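Local coordinates for SPbeta prophage-derived uncharacterized protein YorR (Bacillus subtilis, PDB 3KB2) that probably acts as a nucleoside monophosphate kinase of the thymidylate kinase type, and binds a phosphorylated guanosine diphosphate together with magnesium, at residues K44-F49 against L85-D90. Numbering follows the deposited sequence.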
loop_
_atom_site.group_PDB
_atom_site.type_symbol
_atom_site.label_atom_id
_atom_site.label_comp_id
_atom_site.label_asym_id
_atom_site.label_seq_id
_atom_site.Cartn_x
_atom_site.Cartn_y
_atom_site.Cartn_z
ATOM N N LYS A 44 -5.761 14.661 16.692
ATOM C CA LYS A 44 -6.580 13.459 16.759
ATOM C C LYS A 44 -5.651 12.266 17.009
ATOM O O LYS A 44 -5.966 11.390 17.818
ATOM C CB LYS A 44 -7.336 13.212 15.443
ATOM C CG LYS A 44 -8.345 14.277 15.001
ATOM C CD LYS A 44 -9.597 14.299 15.855
ATOM C CE LYS A 44 -10.570 15.382 15.393
ATOM N NZ LYS A 44 -11.747 15.464 16.311
ATOM N N LEU A 45 -4.508 12.243 16.313
ATOM C CA LEU A 45 -3.535 11.147 16.423
ATOM C C LEU A 45 -3.030 10.961 17.839
ATOM O O LEU A 45 -3.127 9.876 18.409
ATOM C CB LEU A 45 -2.333 11.390 15.492
ATOM C CG LEU A 45 -1.218 10.335 15.427
ATOM C CD1 LEU A 45 -1.720 9.052 14.789
ATOM C CD2 LEU A 45 -0.058 10.892 14.618
ATOM N N PHE A 46 -2.489 12.030 18.399
ATOM C CA PHE A 46 -1.948 11.997 19.749
ATOM C C PHE A 46 -2.997 11.626 20.793
ATOM O O PHE A 46 -2.727 10.847 21.713
ATOM C CB PHE A 46 -1.344 13.354 20.099
ATOM C CG PHE A 46 -0.760 13.408 21.471
ATOM C CD1 PHE A 46 0.340 12.619 21.804
ATOM C CD2 PHE A 46 -1.318 14.231 22.441
ATOM C CE1 PHE A 46 0.873 12.648 23.088
ATOM C CE2 PHE A 46 -0.793 14.269 23.726
ATOM C CZ PHE A 46 0.303 13.479 24.054
ATOM N N GLU A 47 -4.188 12.194 20.647
ATOM C CA GLU A 47 -5.285 11.926 21.568
ATOM C C GLU A 47 -5.567 10.410 21.659
ATOM O O GLU A 47 -5.685 9.843 22.753
ATOM C CB GLU A 47 -6.529 12.684 21.096
ATOM C CG GLU A 47 -7.778 12.439 21.919
ATOM C CD GLU A 47 -9.010 13.116 21.325
ATOM O OE1 GLU A 47 -9.396 12.765 20.181
ATOM O OE2 GLU A 47 -9.589 14.000 22.002
ATOM N N HIS A 48 -5.651 9.758 20.508
ATOM C CA HIS A 48 -5.908 8.327 20.467
ATOM C C HIS A 48 -4.792 7.503 21.114
ATOM O O HIS A 48 -5.061 6.558 21.864
ATOM C CB HIS A 48 -6.095 7.869 19.026
ATOM C CG HIS A 48 -6.565 6.457 18.914
ATOM N ND1 HIS A 48 -7.817 6.058 19.327
ATOM C CD2 HIS A 48 -5.928 5.332 18.506
ATOM C CE1 HIS A 48 -7.932 4.748 19.185
ATOM N NE2 HIS A 48 -6.799 4.285 18.688
ATOM N N PHE A 49 -3.540 7.856 20.821
ATOM C CA PHE A 49 -2.408 7.134 21.378
ATOM C C PHE A 49 -2.340 7.318 22.876
ATOM O O PHE A 49 -1.978 6.400 23.609
ATOM C CB PHE A 49 -1.094 7.600 20.745
ATOM C CG PHE A 49 -0.837 7.015 19.389
ATOM C CD1 PHE A 49 -1.139 5.682 19.129
ATOM C CD2 PHE A 49 -0.280 7.786 18.377
ATOM C CE1 PHE A 49 -0.890 5.122 17.883
ATOM C CE2 PHE A 49 -0.025 7.237 17.121
ATOM C CZ PHE A 49 -0.332 5.902 16.873
ATOM N N LEU A 85 5.945 11.431 21.523
ATOM C CA LEU A 85 6.428 10.061 21.605
ATOM C C LEU A 85 7.081 9.837 22.961
ATOM O O LEU A 85 6.823 8.847 23.635
ATOM C CB LEU A 85 7.451 9.779 20.500
ATOM C CG LEU A 85 8.178 8.431 20.622
ATOM C CD1 LEU A 85 7.178 7.302 20.482
ATOM C CD2 LEU A 85 9.261 8.322 19.552
ATOM N N ARG A 86 7.933 10.768 23.354
ATOM C CA ARG A 86 8.626 10.673 24.623
ATOM C C ARG A 86 7.612 10.679 25.772
ATOM O O ARG A 86 7.785 9.991 26.769
ATOM C CB ARG A 86 9.598 11.844 24.726
ATOM C CG ARG A 86 10.432 11.909 25.972
ATOM C CD ARG A 86 11.499 12.983 25.822
ATOM N NE ARG A 86 10.934 14.296 25.512
ATOM C CZ ARG A 86 11.231 15.005 24.424
ATOM N NH1 ARG A 86 12.089 14.530 23.529
ATOM N NH2 ARG A 86 10.680 16.196 24.236
ATOM N N PHE A 87 6.543 11.446 25.621
ATOM C CA PHE A 87 5.514 11.520 26.651
ATOM C C PHE A 87 4.811 10.173 26.807
ATOM O O PHE A 87 4.609 9.696 27.917
ATOM C CB PHE A 87 4.511 12.622 26.287
ATOM C CG PHE A 87 3.355 12.740 27.232
ATOM C CD1 PHE A 87 2.185 12.028 27.011
ATOM C CD2 PHE A 87 3.430 13.573 28.340
ATOM C CE1 PHE A 87 1.102 12.143 27.879
ATOM C CE2 PHE A 87 2.352 13.696 29.216
ATOM C CZ PHE A 87 1.184 12.979 28.983
ATOM N N ILE A 88 4.450 9.554 25.690
ATOM C CA ILE A 88 3.765 8.258 25.725
ATOM C C ILE A 88 4.630 7.153 26.319
ATOM O O ILE A 88 4.136 6.303 27.055
ATOM C CB ILE A 88 3.311 7.837 24.320
ATOM C CG1 ILE A 88 2.232 8.806 23.833
ATOM C CG2 ILE A 88 2.770 6.426 24.341
ATOM C CD1 ILE A 88 1.905 8.633 22.371
ATOM N N GLU A 89 5.919 7.173 26.003
ATOM C CA GLU A 89 6.844 6.173 26.524
ATOM C C GLU A 89 6.953 6.268 28.044
ATOM O O GLU A 89 6.847 5.269 28.752
ATOM C CB GLU A 89 8.222 6.359 25.893
ATOM C CG GLU A 89 8.212 6.213 24.378
ATOM C CD GLU A 89 9.585 6.371 23.780
ATOM O OE1 GLU A 89 10.226 7.407 24.056
ATOM O OE2 GLU A 89 10.019 5.470 23.028
ATOM N N ASP A 90 7.168 7.477 28.546
ATOM C CA ASP A 90 7.284 7.670 29.982
ATOM C C ASP A 90 5.994 7.225 30.669
ATOM O O ASP A 90 6.005 6.658 31.761
ATOM C CB ASP A 90 7.560 9.144 30.292
ATOM C CG ASP A 90 7.557 9.434 31.781
ATOM O OD1 ASP A 90 8.494 8.995 32.485
ATOM O OD2 ASP A 90 6.609 10.096 32.251
#
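The rings of Phe46 and Phe87 meet between two nearly parallel helices, 42-52 and 82-92, whose segment axes come within 11.1 Å of each other with their directions only 8° from parallel. The long reach of phenylalanine and isoleucine suits this wide spacing. The ring of Phe46 presents its CZ corner, with Phe87 CD1 lying 3.8 Å away at the ring edge, close to the Phe46 plane. With planes inclined at 61° and centroids 5.9 Å apart, the pair is an oblique aromatic contact.

The aliphatic part falls to Ile88, a beta-branched residue whose longer CG1–CD1 arm makes the contact. Its CG1 passes 4.1 Å from Phe46 CE1, while CD1 presses on Phe49 CB at 3.6 Å. CG1 stands anti to the carbonyl carbon, and an extended chi2 of 169° carries the terminal methyl across to the facing helix. Phe49 offers its CB to this methyl, whereas its ring turns from helix 82-92 and meets Phe63. Val64 of helix 64-70 also touches Ile88, and Leu80 touches both Phe46 and Phe49.

Both helices belong to an alpha/beta fold whose parallel sheet has strand order 2-3-1-4-5, consistent with a P-loop nucleoside monophosphate kinase; the contact lies outside the nucleotide pocket. Burial deepens from the exposed Phe87 to the enclosed Ile88 and Phe49. Lacking any polar bond between the segments, the 187 Å² interface relies on shape and the hydrophobic effect.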